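PDB 3ERV: putative C39-like peptidase from Bacillus anthracis, which is of unknown function but probably cleaves peptide bonds as a papain-like cysteine peptidase of the C39 type. Local coordinates for residues 40-45 with 194-199; 46-51 with 98-103; 52-57 with 177-182; 76-81 with 92-97. One frame throughout, in Å; residues are numbered along the deposited sequence.

Contact 1: 40-45 with 194-199; sequences IQQLPE and DPLKDS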
loop_
_atom_site.group_PDB
_atom_site.type_symbol
_atom_site.label_atom_id
_atom_site.label_comp_id
_atom_site.label_asym_id
_atom_site.label_seq_id
_atom_site.Cartn_x
_atom_site.Cartn_y
_atom_site.Cartn_z
ATOM N N ILE A 40 -7.467 -10.364 -4.267
ATOM C CA ILE A 40 -8.351 -10.221 -3.089
ATOM C C ILE A 40 -9.012 -8.818 -3.046
ATOM O O ILE A 40 -8.414 -7.805 -3.449
ATOM C CB ILE A 40 -7.568 -10.451 -1.758
ATOM C CG1 ILE A 40 -6.684 -11.703 -1.875
ATOM C CG2 ILE A 40 -8.569 -10.630 -0.563
ATOM C CD1 ILE A 40 -5.674 -11.901 -0.720
ATOM N N GLN A 41 -10.250 -8.776 -2.553
ATOM C CA GLN A 41 -10.987 -7.542 -2.377
ATOM C C GLN A 41 -11.037 -7.252 -0.877
ATOM O O GLN A 41 -11.216 -8.190 -0.113
ATOM C CB GLN A 41 -12.418 -7.716 -2.927
ATOM C CG GLN A 41 -12.477 -7.691 -4.477
ATOM C CD GLN A 41 -11.950 -6.370 -5.086
ATOM O OE1 GLN A 41 -12.742 -5.453 -5.400
ATOM N NE2 GLN A 41 -10.600 -6.267 -5.264
ATOM N N GLN A 42 -10.900 -5.978 -0.461
ATOM C CA GLN A 42 -11.022 -5.653 0.966
ATOM C C GLN A 42 -12.466 -5.812 1.489
ATOM O O GLN A 42 -12.667 -6.274 2.623
ATOM C CB GLN A 42 -10.474 -4.252 1.281
ATOM C CG GLN A 42 -11.231 -3.059 0.620
ATOM C CD GLN A 42 -10.450 -1.753 0.745
ATOM O OE1 GLN A 42 -9.420 -1.583 0.128
ATOM N NE2 GLN A 42 -10.944 -0.834 1.563
ATOM N N LEU A 43 -13.455 -5.438 0.665
ATOM C CA LEU A 43 -14.866 -5.518 1.076
ATOM C C LEU A 43 -15.353 -6.900 0.831
ATOM O O LEU A 43 -14.830 -7.579 -0.036
ATOM C CB LEU A 43 -15.753 -4.547 0.267
ATOM C CG LEU A 43 -15.386 -3.089 0.392
ATOM C CD1 LEU A 43 -16.097 -2.243 -0.680
ATOM C CD2 LEU A 43 -15.721 -2.608 1.814
ATOM N N PRO A 44 -16.371 -7.336 1.585
ATOM C CA PRO A 44 -17.106 -6.482 2.534
ATOM C C PRO A 44 -16.495 -6.346 3.957
ATOM O O PRO A 44 -16.861 -5.425 4.680
ATOM C CB PRO A 44 -18.454 -7.211 2.642
ATOM C CG PRO A 44 -18.076 -8.683 2.484
ATOM C CD PRO A 44 -17.042 -8.651 1.385
ATOM N N GLU A 45 -15.608 -7.260 4.360
ATOM C CA GLU A 45 -15.085 -7.311 5.741
ATOM C C GLU A 45 -14.271 -6.101 6.255
ATOM O O GLU A 45 -14.326 -5.769 7.426
ATOM C CB GLU A 45 -14.254 -8.578 5.916
ATOM C CG GLU A 45 -15.024 -9.788 5.530
ATOM C CD GLU A 45 -14.867 -10.224 4.083
ATOM O OE1 GLU A 45 -14.502 -9.468 3.149
ATOM O OE2 GLU A 45 -15.134 -11.393 3.892
ATOM N N ASP A 194 -6.076 -3.854 -7.346
ATOM C CA ASP A 194 -6.701 -2.842 -6.515
ATOM C C ASP A 194 -7.788 -3.489 -5.646
ATOM O O ASP A 194 -8.824 -3.935 -6.183
ATOM C CB ASP A 194 -7.315 -1.790 -7.432
ATOM C CG ASP A 194 -7.870 -0.616 -6.678
ATOM O OD1 ASP A 194 -8.367 -0.791 -5.534
ATOM O OD2 ASP A 194 -7.779 0.495 -7.250
ATOM N N PRO A 195 -7.564 -3.539 -4.309
ATOM C CA PRO A 195 -8.467 -4.240 -3.389
ATOM C C PRO A 195 -9.886 -3.650 -3.341
ATOM O O PRO A 195 -10.780 -4.266 -2.771
ATOM C CB PRO A 195 -7.771 -4.124 -2.009
ATOM C CG PRO A 195 -6.790 -2.993 -2.145
ATOM C CD PRO A 195 -6.440 -2.861 -3.612
ATOM N N LEU A 196 -10.082 -2.482 -3.950
ATOM C CA LEU A 196 -11.410 -1.910 -4.118
ATOM C C LEU A 196 -12.008 -2.046 -5.525
ATOM O O LEU A 196 -13.103 -1.559 -5.762
ATOM C CB LEU A 196 -11.390 -0.439 -3.778
ATOM C CG LEU A 196 -11.519 -0.115 -2.284
ATOM C CD1 LEU A 196 -11.363 1.397 -2.095
ATOM C CD2 LEU A 196 -12.855 -0.607 -1.746
ATOM N N LYS A 197 -11.314 -2.659 -6.468
ATOM C CA LYS A 197 -11.898 -2.808 -7.803
ATOM C C LYS A 197 -12.026 -4.261 -8.191
ATOM O O LYS A 197 -11.046 -5.007 -8.212
ATOM C CB LYS A 197 -11.077 -2.087 -8.859
ATOM C CG LYS A 197 -10.982 -0.597 -8.703
ATOM C CD LYS A 197 -9.831 -0.058 -9.572
ATOM C CE LYS A 197 -9.921 1.427 -9.781
ATOM N NZ LYS A 197 -11.172 1.692 -10.486
ATOM N N ASP A 198 -13.239 -4.662 -8.531
ATOM C CA ASP A 198 -13.531 -6.072 -8.769
ATOM C C ASP A 198 -13.064 -6.579 -10.134
ATOM O O ASP A 198 -13.888 -6.920 -10.991
ATOM C CB ASP A 198 -15.028 -6.302 -8.635
ATOM C CG ASP A 198 -15.360 -7.716 -8.229
ATOM O OD1 ASP A 198 -14.433 -8.565 -8.177
ATOM O OD2 ASP A 198 -16.554 -7.971 -7.942
ATOM N N SER A 199 -11.749 -6.661 -10.327
ATOM C CA SER A 199 -11.215 -7.031 -11.641
ATOM C C SER A 199 -9.725 -7.394 -11.633
ATOM O O SER A 199 -8.909 -6.720 -10.979
ATOM C CB SER A 199 -11.452 -5.887 -12.629
ATOM O OG SER A 199 -10.684 -6.057 -13.797
HETATM O O HOH W 1 -13.316 -4.420 -2.122
#
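Gln41 and Gln42 meet the turn at Asp194–Lys197 in quite different ways, an instructive case of one residue type in two roles. The Gln41 chain folds back at its second torsion (chi2 -60°), bringing CD round toward the turn. Its NE2 donates to Asp194 O at 3.1 Å, with that oxygen in the amide plane, and also to its own neighbour Ile40 O. Gln42 instead offers its backbone: Gln42 N donates to Pro195 O at 2.9 Å. A water extends the grip, accepting from Leu43 N and donating to Pro195 O. The Gln42 side chain then crosses Leu196, its OE1 lying 3.5 Å from Leu196 CG.

In the next shell, the Lys197 N bond closing the type I turn reaches Asp194 O from the face opposite Gln41 NE2. Asp194 OD1 accepts from Leu196 N in an Asx turn and bonds His178 NE2, consistent with the third member of a Cys-His-Asp triad. Gln42 packs on Cys50, a placement consistent with the oxyanion-hole glutamine of papain-like peptidases. The contact thus joins the loop leading to helix 50-61 with the loop after strand 189-193, while Ile40 reaches helices 50-61 and 68-74.

Contact 2: 46-51 with 98-103; sequences LDRGCE and YTFSES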
loop_
_atom_site.group_PDB
_atom_site.type_symbol
_atom_site.label_atom_id
_atom_site.label_comp_id
_atom_site.label_asym_id
_atom_site.label_seq_id
_atom_site.Cartn_x
_atom_site.Cartn_y
_atom_site.Cartn_z
ATOM N N LEU A 46 -13.542 -5.431 5.383
ATOM C CA LEU A 46 -12.577 -4.403 5.815
ATOM C C LEU A 46 -12.830 -3.109 5.090
ATOM O O LEU A 46 -12.288 -2.923 4.003
ATOM C CB LEU A 46 -11.137 -4.857 5.530
ATOM C CG LEU A 46 -10.646 -6.144 6.241
ATOM C CD1 LEU A 46 -9.143 -6.338 5.988
ATOM C CD2 LEU A 46 -10.925 -6.000 7.777
ATOM N N ASP A 47 -13.640 -2.226 5.680
ATOM C CA ASP A 47 -13.962 -0.938 5.023
ATOM C C ASP A 47 -12.692 -0.164 4.764
ATOM O O ASP A 47 -12.558 0.478 3.707
ATOM C CB ASP A 47 -14.915 -0.062 5.865
ATOM C CG ASP A 47 -16.350 -0.543 5.805
ATOM O OD1 ASP A 47 -16.666 -1.374 4.916
ATOM O OD2 ASP A 47 -17.147 -0.161 6.698
ATOM N N ARG A 48 -11.729 -0.270 5.692
ATOM C CA ARG A 48 -10.464 0.397 5.471
ATOM C C ARG A 48 -9.302 -0.580 5.350
ATOM O O ARG A 48 -8.233 -0.357 5.928
ATOM C CB ARG A 48 -10.156 1.431 6.560
ATOM C CG ARG A 48 -11.082 2.638 6.531
ATOM C CD ARG A 48 -10.699 3.741 7.537
ATOM N NE ARG A 48 -11.784 4.739 7.661
ATOM C CZ ARG A 48 -12.821 4.663 8.508
ATOM N NH1 ARG A 48 -12.943 3.648 9.383
ATOM N NH2 ARG A 48 -13.749 5.634 8.510
ATOM N N GLY A 49 -9.502 -1.651 4.595
ATOM C CA GLY A 49 -8.468 -2.659 4.486
ATOM C C GLY A 49 -7.562 -2.669 3.261
ATOM O O GLY A 49 -6.963 -3.696 2.981
ATOM N N CYS A 50 -7.437 -1.563 2.528
ATOM C CA CYS A 50 -6.622 -1.570 1.296
ATOM C C CYS A 50 -5.140 -1.926 1.554
ATOM O O CYS A 50 -4.565 -2.705 0.824
ATOM C CB CYS A 50 -6.736 -0.255 0.500
ATOM S SG CYS A 50 -6.117 1.248 1.344
ATOM N N GLU A 51 -4.510 -1.344 2.576
ATOM C CA GLU A 51 -3.113 -1.744 2.861
ATOM C C GLU A 51 -2.902 -3.207 3.272
ATOM O O GLU A 51 -1.996 -3.912 2.744
ATOM C CB GLU A 51 -2.512 -0.823 3.929
ATOM C CG GLU A 51 -2.656 0.666 3.634
ATOM C CD GLU A 51 -3.824 1.396 4.308
ATOM O OE1 GLU A 51 -4.804 0.753 4.741
ATOM O OE2 GLU A 51 -3.785 2.671 4.346
ATOM N N TYR A 98 -11.989 -1.667 10.309
ATOM C CA TYR A 98 -13.121 -2.530 10.008
ATOM C C TYR A 98 -14.331 -1.779 9.440
ATOM O O TYR A 98 -14.964 -2.233 8.461
ATOM C CB TYR A 98 -13.604 -3.250 11.282
ATOM C CG TYR A 98 -12.593 -4.207 11.849
ATOM C CD1 TYR A 98 -12.217 -5.353 11.141
ATOM C CD2 TYR A 98 -11.996 -3.969 13.094
ATOM C CE1 TYR A 98 -11.260 -6.227 11.655
ATOM C CE2 TYR A 98 -11.052 -4.854 13.611
ATOM C CZ TYR A 98 -10.678 -5.966 12.876
ATOM O OH TYR A 98 -9.718 -6.808 13.396
ATOM N N THR A 99 -14.685 -0.665 10.076
ATOM C CA THR A 99 -15.958 -0.002 9.715
ATOM C C THR A 99 -15.892 1.524 9.485
ATOM O O THR A 99 -15.378 2.255 10.324
ATOM C CB THR A 99 -17.098 -0.333 10.703
ATOM O OG1 THR A 99 -18.300 0.295 10.242
ATOM C CG2 THR A 99 -16.792 0.165 12.123
ATOM N N PHE A 100 -16.476 1.975 8.365
ATOM C CA PHE A 100 -16.638 3.405 8.036
ATOM C C PHE A 100 -17.484 4.080 9.124
ATOM O O PHE A 100 -17.450 5.289 9.323
ATOM C CB PHE A 100 -17.319 3.571 6.665
ATOM C CG PHE A 100 -16.381 3.383 5.469
ATOM C CD1 PHE A 100 -15.181 4.034 5.405
ATOM C CD2 PHE A 100 -16.734 2.565 4.415
ATOM C CE1 PHE A 100 -14.365 3.894 4.320
ATOM C CE2 PHE A 100 -15.895 2.389 3.348
ATOM C CZ PHE A 100 -14.718 3.074 3.297
ATOM N N SER A 101 -18.252 3.315 9.860
ATOM C CA SER A 101 -19.079 3.945 10.887
ATOM C C SER A 101 -18.257 4.502 12.036
ATOM O O SER A 101 -18.812 5.142 12.918
ATOM C CB SER A 101 -20.139 2.973 11.418
ATOM O OG SER A 101 -19.542 1.985 12.264
ATOM N N GLU A 102 -16.943 4.265 12.058
ATOM C CA GLU A 102 -16.067 4.896 13.061
ATOM C C GLU A 102 -14.993 5.602 12.297
ATOM O O GLU A 102 -14.764 5.256 11.148
ATOM C CB GLU A 102 -15.435 3.844 13.965
ATOM C CG GLU A 102 -16.478 3.077 14.721
ATOM C CD GLU A 102 -17.103 3.934 15.806
ATOM O OE1 GLU A 102 -16.401 4.847 16.295
ATOM O OE2 GLU A 102 -18.274 3.686 16.195
ATOM N N SER A 103 -14.357 6.600 12.913
ATOM C CA SER A 103 -13.237 7.313 12.269
ATOM C C SER A 103 -12.045 6.419 11.999
ATOM O O SER A 103 -11.720 5.573 12.824
ATOM C CB SER A 103 -12.741 8.444 13.173
ATOM O OG SER A 103 -13.820 9.285 13.485
HETATM O O HOH W 2 -19.649 -1.671 8.149
#
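Asp47 and Arg48 approach Phe100 in contrasting orientations, and the contact can be read from that difference. The carboxylate of Asp47 is almost parallel to the Phe100 ring, their planes 14° apart. Asp47 CB sits over the ring face in a CH-pi contact, 3.7 Å from the centroid, and Asp47 CG comes within 3.4 Å of Phe100 CD2. The same carboxylate also takes up the backbone N-H of that residue: Phe100 N donates to the anti lone pair of Asp47 OD2 at 2.8 Å, which ties the acid to the residue it packs on. A water also donates to OD2.

Arg48 stands nearly upright to the ring, guanidinium and ring planes 81° apart, with NH2 at the ring edge. Phe100 CD1 lies over one guanidinium face and Ser103 C over the other. Two carbonyls line the guanidinium edge, both tilted out of its plane: Thr99 O accepts from Arg48 NH1 at 3.0 Å and Glu102 O from Arg48 NH2 at 2.9 Å, with a weak bond from NH1 as well. Asn96 O is a further acceptor for NH1. Thr99 O also accepts Glu102 N, from its opposite face, so the arginine binds a type I turn that is already closed.

At the other end, Leu46 and Tyr98 lie side by side, Leu46 CD2 3.7 Å from Tyr98 CD1, next to the bond from Asp47 N to Tyr98 O. The anchored turn Leu46–Gly49 runs into the N-cap of helix 50-61, whose first residue, Cys50, occupies the place expected of the nucleophile in a papain-like fold.

Contact 3: 52-57 with 177-182; sequences VTSLAM and EHCVVL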
loop_
_atom_site.group_PDB
_atom_site.type_symbol
_atom_site.label_atom_id
_atom_site.label_comp_id
_atom_site.label_asym_id
_atom_site.label_seq_id
_atom_site.Cartn_x
_atom_site.Cartn_y
_atom_site.Cartn_z
ATOM N N VAL A 52 -3.702 -3.684 4.219
ATOM C CA VAL A 52 -3.512 -5.069 4.651
ATOM C C VAL A 52 -3.944 -6.061 3.554
ATOM O O VAL A 52 -3.434 -7.190 3.485
ATOM C CB VAL A 52 -4.190 -5.414 6.016
ATOM C CG1 VAL A 52 -3.609 -4.553 7.182
ATOM C CG2 VAL A 52 -5.757 -5.346 5.965
ATOM N N THR A 53 -4.901 -5.660 2.729
ATOM C CA THR A 53 -5.378 -6.554 1.665
ATOM C C THR A 53 -4.339 -6.688 0.546
ATOM O O THR A 53 -4.134 -7.803 0.050
ATOM C CB THR A 53 -6.774 -6.120 1.115
ATOM O OG1 THR A 53 -7.717 -6.090 2.196
ATOM C CG2 THR A 53 -7.282 -7.113 0.087
ATOM N N SER A 54 -3.699 -5.561 0.145
ATOM C CA SER A 54 -2.560 -5.566 -0.798
ATOM C C SER A 54 -1.357 -6.364 -0.253
ATOM O O SER A 54 -0.684 -7.136 -0.973
ATOM C CB SER A 54 -2.087 -4.127 -1.092
ATOM O OG SER A 54 -3.108 -3.328 -1.744
ATOM N N LEU A 55 -1.084 -6.144 1.024
ATOM C CA LEU A 55 -0.078 -6.894 1.694
ATOM C C LEU A 55 -0.416 -8.392 1.672
ATOM O O LEU A 55 0.468 -9.186 1.414
ATOM C CB LEU A 55 0.157 -6.390 3.137
ATOM C CG LEU A 55 1.326 -7.162 3.803
ATOM C CD1 LEU A 55 2.675 -6.904 3.072
ATOM C CD2 LEU A 55 1.427 -6.833 5.336
ATOM N N ALA A 56 -1.676 -8.766 1.908
ATOM C CA ALA A 56 -2.064 -10.167 1.836
ATOM C C ALA A 56 -1.779 -10.836 0.469
ATOM O O ALA A 56 -1.133 -11.892 0.389
ATOM C CB ALA A 56 -3.550 -10.357 2.294
ATOM N N MET A 57 -2.170 -10.171 -0.603
ATOM C CA MET A 57 -1.852 -10.623 -1.972
ATOM C C MET A 57 -0.342 -10.820 -2.185
ATOM O O MET A 57 0.089 -11.828 -2.789
ATOM C CB MET A 57 -2.377 -9.600 -3.020
ATOM C CG MET A 57 -3.924 -9.618 -3.267
ATOM S SD MET A 57 -4.565 -8.461 -4.578
ATOM C CE MET A 57 -4.965 -7.002 -3.614
ATOM N N GLU A 177 -6.437 8.664 0.093
ATOM C CA GLU A 177 -5.331 7.689 0.271
ATOM C C GLU A 177 -5.795 6.298 -0.125
ATOM O O GLU A 177 -6.888 5.873 0.246
ATOM C CB GLU A 177 -4.832 7.638 1.736
ATOM C CG GLU A 177 -3.629 6.666 1.979
ATOM C CD GLU A 177 -3.981 5.300 2.625
ATOM O OE1 GLU A 177 -5.165 5.016 2.913
ATOM O OE2 GLU A 177 -3.044 4.480 2.827
ATOM N N HIS A 178 -4.942 5.592 -0.846
ATOM C CA HIS A 178 -5.242 4.268 -1.313
ATOM C C HIS A 178 -3.982 3.377 -1.389
ATOM O O HIS A 178 -2.823 3.856 -1.367
ATOM C CB HIS A 178 -5.955 4.355 -2.665
ATOM C CG HIS A 178 -6.637 3.075 -3.079
ATOM N ND1 HIS A 178 -7.315 2.263 -2.186
ATOM C CD2 HIS A 178 -6.742 2.469 -4.286
ATOM C CE1 HIS A 178 -7.812 1.219 -2.826
ATOM N NE2 HIS A 178 -7.473 1.315 -4.101
ATOM N N CYS A 179 -4.183 2.068 -1.481
ATOM C CA CYS A 179 -3.025 1.170 -1.513
ATOM C C CYS A 179 -3.333 0.031 -2.435
ATOM O O CYS A 179 -4.395 -0.559 -2.361
ATOM C CB CYS A 179 -2.698 0.672 -0.096
ATOM S SG CYS A 179 -1.339 -0.505 -0.040
ATOM N N VAL A 180 -2.391 -0.272 -3.313
ATOM C CA VAL A 180 -2.584 -1.281 -4.362
ATOM C C VAL A 180 -1.274 -2.075 -4.538
ATOM O O VAL A 180 -0.227 -1.716 -3.998
ATOM C CB VAL A 180 -3.058 -0.649 -5.752
ATOM C CG1 VAL A 180 -4.327 0.249 -5.598
ATOM C CG2 VAL A 180 -1.938 0.111 -6.423
ATOM N N VAL A 181 -1.345 -3.163 -5.290
ATOM C CA VAL A 181 -0.170 -3.954 -5.627
ATOM C C VAL A 181 0.187 -3.669 -7.061
ATOM O O VAL A 181 -0.665 -3.856 -7.948
ATOM C CB VAL A 181 -0.407 -5.515 -5.476
ATOM C CG1 VAL A 181 0.918 -6.280 -5.678
ATOM C CG2 VAL A 181 -1.067 -5.849 -4.098
ATOM N N LEU A 182 1.425 -3.227 -7.271
ATOM C CA LEU A 182 2.017 -3.077 -8.598
ATOM C C LEU A 182 2.452 -4.430 -9.135
ATOM O O LEU A 182 3.336 -5.100 -8.567
ATOM C CB LEU A 182 3.218 -2.122 -8.563
ATOM C CG LEU A 182 3.999 -1.941 -9.889
ATOM C CD1 LEU A 182 3.151 -1.270 -10.972
ATOM C CD2 LEU A 182 5.283 -1.160 -9.672
#
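No side-chain ring, amide or carboxylate takes part where Ser54 and Met57 meet Cys179 and Val181; the flat groups nearest at hand are the strand's own peptide units, and the serine hydroxyl settles against one of them. Ser54 OG lies 3.1 Å from Cys179 O and 3.4 Å from Val180 CA. Its hydrogen bond, however, goes to Cys50 O, one turn back in the helix, so the buried hydroxyl is satisfied locally and touches the strand by packing.

To either side of Val180, the residues of the strand that face the helix bracket this serine. Cys179 SG approaches Ser54 OG to 3.7 Å. Val181, with CG1 anti to the backbone N (chi1 -173°), presents its CG2 branch to the helix, 3.6 Å from Ser54 CB and 3.4 Å from Ser54 O. The Met57 side chain crosses that of Val181 obliquely, Met57 CE lying 4.1 Å from Val181 CG2.

Small side chains let the elements come close: the axes of 52-57 and 177-182 run nearly parallel, 9° apart, at 7.3 Å. A central helix laid on an antiparallel sheet, with a cysteine at the helix start and a histidine on the adjoining strand, matches the core arrangement of papain-like peptidases, consistent with Cys50 and His178 as the catalytic pair.

Contact 4: 76-81 with 92-97; sequences KKVDFM and GFVGNI. With EDO (1,2-ethanediol), chain B.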
loop_
_atom_site.group_PDB
_atom_site.type_symbol
_atom_site.label_atom_id
_atom_site.label_comp_id
_atom_site.label_asym_id
_atom_site.label_seq_id
_atom_site.Cartn_x
_atom_site.Cartn_y
_atom_site.Cartn_z
ATOM N N LYS A 76 -0.086 -2.955 13.547
ATOM C CA LYS A 76 -0.011 -2.079 14.720
ATOM C C LYS A 76 -1.049 -0.951 14.542
ATOM O O LYS A 76 -1.238 -0.417 13.432
ATOM C CB LYS A 76 1.407 -1.545 14.843
ATOM C CG LYS A 76 1.633 -0.467 15.939
ATOM C CD LYS A 76 3.135 -0.134 16.043
ATOM C CE LYS A 76 3.483 0.739 17.274
ATOM N NZ LYS A 76 4.977 0.738 17.500
ATOM N N LYS A 77 -1.751 -0.625 15.610
ATOM C CA LYS A 77 -2.776 0.408 15.542
ATOM C C LYS A 77 -2.491 1.587 16.460
ATOM O O LYS A 77 -1.907 1.406 17.537
ATOM C CB LYS A 77 -4.134 -0.217 15.927
ATOM C CG LYS A 77 -4.420 -1.387 14.938
ATOM C CD LYS A 77 -5.794 -1.851 14.851
ATOM C CE LYS A 77 -5.831 -3.014 13.853
ATOM N NZ LYS A 77 -4.999 -4.179 14.400
ATOM N N VAL A 78 -2.955 2.768 16.053
ATOM C CA VAL A 78 -2.984 3.940 16.930
ATOM C C VAL A 78 -4.370 4.562 16.969
ATOM O O VAL A 78 -5.146 4.454 16.032
ATOM C CB VAL A 78 -1.920 4.994 16.535
ATOM C CG1 VAL A 78 -0.524 4.423 16.659
ATOM C CG2 VAL A 78 -2.154 5.530 15.099
ATOM N N ASP A 79 -4.708 5.199 18.075
ATOM C CA ASP A 79 -5.998 5.853 18.168
ATOM C C ASP A 79 -6.125 6.960 17.124
ATOM O O ASP A 79 -5.140 7.628 16.825
ATOM C CB ASP A 79 -6.185 6.446 19.546
ATOM C CG ASP A 79 -6.525 5.419 20.554
ATOM O OD1 ASP A 79 -6.777 4.261 20.147
ATOM O OD2 ASP A 79 -6.541 5.752 21.749
ATOM N N PHE A 80 -7.336 7.130 16.586
ATOM C CA PHE A 80 -7.645 8.237 15.666
ATOM C C PHE A 80 -7.345 9.631 16.298
ATOM O O PHE A 80 -6.714 10.495 15.685
ATOM C CB PHE A 80 -9.111 8.199 15.245
ATOM C CG PHE A 80 -9.419 9.139 14.112
ATOM C CD1 PHE A 80 -9.092 8.799 12.806
ATOM C CD2 PHE A 80 -10.008 10.384 14.358
ATOM C CE1 PHE A 80 -9.369 9.678 11.760
ATOM C CE2 PHE A 80 -10.274 11.272 13.320
ATOM C CZ PHE A 80 -9.972 10.923 12.020
ATOM N N MET A 81 -7.785 9.801 17.536
ATOM C CA MET A 81 -7.573 11.024 18.289
ATOM C C MET A 81 -7.481 10.640 19.760
ATOM O O MET A 81 -8.303 9.864 20.255
ATOM C CB MET A 81 -8.772 11.962 18.110
ATOM C CG MET A 81 -8.705 13.235 19.061
ATOM S SD MET A 81 -8.068 14.630 18.151
ATOM C CE MET A 81 -9.459 14.896 17.178
ATOM N N GLY A 92 1.181 3.659 13.331
ATOM C CA GLY A 92 0.342 2.478 13.198
ATOM C C GLY A 92 -0.833 2.795 12.297
ATOM O O GLY A 92 -0.984 3.953 11.829
ATOM N N PHE A 93 -1.696 1.793 12.082
ATOM C CA PHE A 93 -2.952 2.064 11.417
ATOM C C PHE A 93 -3.773 3.029 12.260
ATOM O O PHE A 93 -4.011 2.785 13.444
ATOM C CB PHE A 93 -3.756 0.766 11.124
ATOM C CG PHE A 93 -4.974 1.011 10.316
ATOM C CD1 PHE A 93 -4.972 0.764 8.954
ATOM C CD2 PHE A 93 -6.129 1.556 10.913
ATOM C CE1 PHE A 93 -6.141 1.025 8.173
ATOM C CE2 PHE A 93 -7.281 1.846 10.151
ATOM C CZ PHE A 93 -7.297 1.576 8.785
ATOM N N VAL A 94 -4.257 4.110 11.651
ATOM C CA VAL A 94 -4.950 5.167 12.437
ATOM C C VAL A 94 -6.466 4.943 12.482
ATOM O O VAL A 94 -7.172 5.087 11.448
ATOM C CB VAL A 94 -4.666 6.638 11.896
ATOM C CG1 VAL A 94 -5.384 7.711 12.779
ATOM C CG2 VAL A 94 -3.188 6.930 11.826
ATOM N N GLY A 95 -6.971 4.599 13.665
ATOM C CA GLY A 95 -8.366 4.421 13.814
ATOM C C GLY A 95 -8.866 3.050 13.379
ATOM O O GLY A 95 -8.171 2.029 13.587
ATOM N N ASN A 96 -10.050 3.032 12.776
ATOM C CA ASN A 96 -10.837 1.814 12.610
ATOM C C ASN A 96 -10.655 1.180 11.240
ATOM O O ASN A 96 -11.030 1.749 10.217
ATOM C CB ASN A 96 -12.309 2.107 12.904
ATOM C CG ASN A 96 -13.083 0.855 13.255
ATOM O OD1 ASN A 96 -13.240 -0.048 12.408
ATOM N ND2 ASN A 96 -13.544 0.767 14.515
ATOM N N ILE A 97 -9.969 0.034 11.215
ATOM C CA ILE A 97 -9.741 -0.698 9.980
ATOM C C ILE A 97 -11.022 -1.402 9.433
ATOM O O ILE A 97 -11.130 -1.652 8.237
ATOM C CB ILE A 97 -8.594 -1.726 10.188
ATOM C CG1 ILE A 97 -8.049 -2.241 8.833
ATOM C CG2 ILE A 97 -9.069 -2.858 11.161
ATOM C CD1 ILE A 97 -6.658 -2.908 8.970
HETATM C C1 EDO B . -9.496 -1.564 14.379
HETATM O O1 EDO B . -8.625 -0.651 13.722
HETATM C C2 EDO B . -9.843 -1.157 15.783
HETATM O O2 EDO B . -10.868 -0.162 15.791
#
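Val78 and Val94 meet through differently turned isopropyl groups. In Val78 CG1 is anti to the carbonyl carbon (chi1 -62°), which leaves CG2 between the backbone N and the carbonyl carbon, whereas in Val94 CG1 is anti to the backbone N (chi1 -178°) and CG2 anti to the carbonyl carbon. Val78 CG2 and Val94 CG2 meet at 3.7 Å, leaving Val94 CG1 for Phe80. The Phe80 side chain crosses that valine at about a right angle, with Phe80 CD1 3.9 Å from Val94 CG1.

The backbones pair in a short parallel ladder. Phe93 N donates to Lys76 O, Val78 N to Phe93 O at 2.8 Å, and Gly95 N to Val78 O at 3.0 Å, this last nearly straight along the carbonyl. Gly95 then turns with backbone angles suited to glycine, and the chain curls so that Ile97 CB lies over one face of the Phe93 ring. An ethanediol, probably from the crystallisation liquor, bridges this curl: its O1 donates to Gly95 O at 2.7 Å and accepts from Ile97 N at 2.9 Å. Lys77 CD lies 3.3 Å from the same O1, while Lys77 NZ turns to Ala72 O and Ile75 O, by the end of helix 68-74.

Strand 77-82 is the middle of a mixed three-stranded sheet, flanked by antiparallel 85-86 and parallel 93-94; from segment 92-97, Phe93 and Ile97 pack on Glu51 and Val52 of helix 50-61.

How the contacts relate
The four contacts illustrate how chemistry follows depth in one fold. Contact 3, its centre about 4 Å from that of the chain, is fully buried and works by close packing; contact 2 lies at the surface and relies on charged side chains bonded to backbone groups, arginine to carbonyls and aspartate to an N-H. Contacts 1 and 4 are partly buried, one joining two loops, the other pairing short strands. Helix 50-61 serves both contacts 2 and 3. Contacts 1, 2 and 3 each supply one member of a probable Cys-His-Asp triad. Contact 4 is farthest from contact 1, about 21 Å between centres, but meets contact 2 through the backbone pairing of Arg48 with Ile97 and touches contact 3 through Val52.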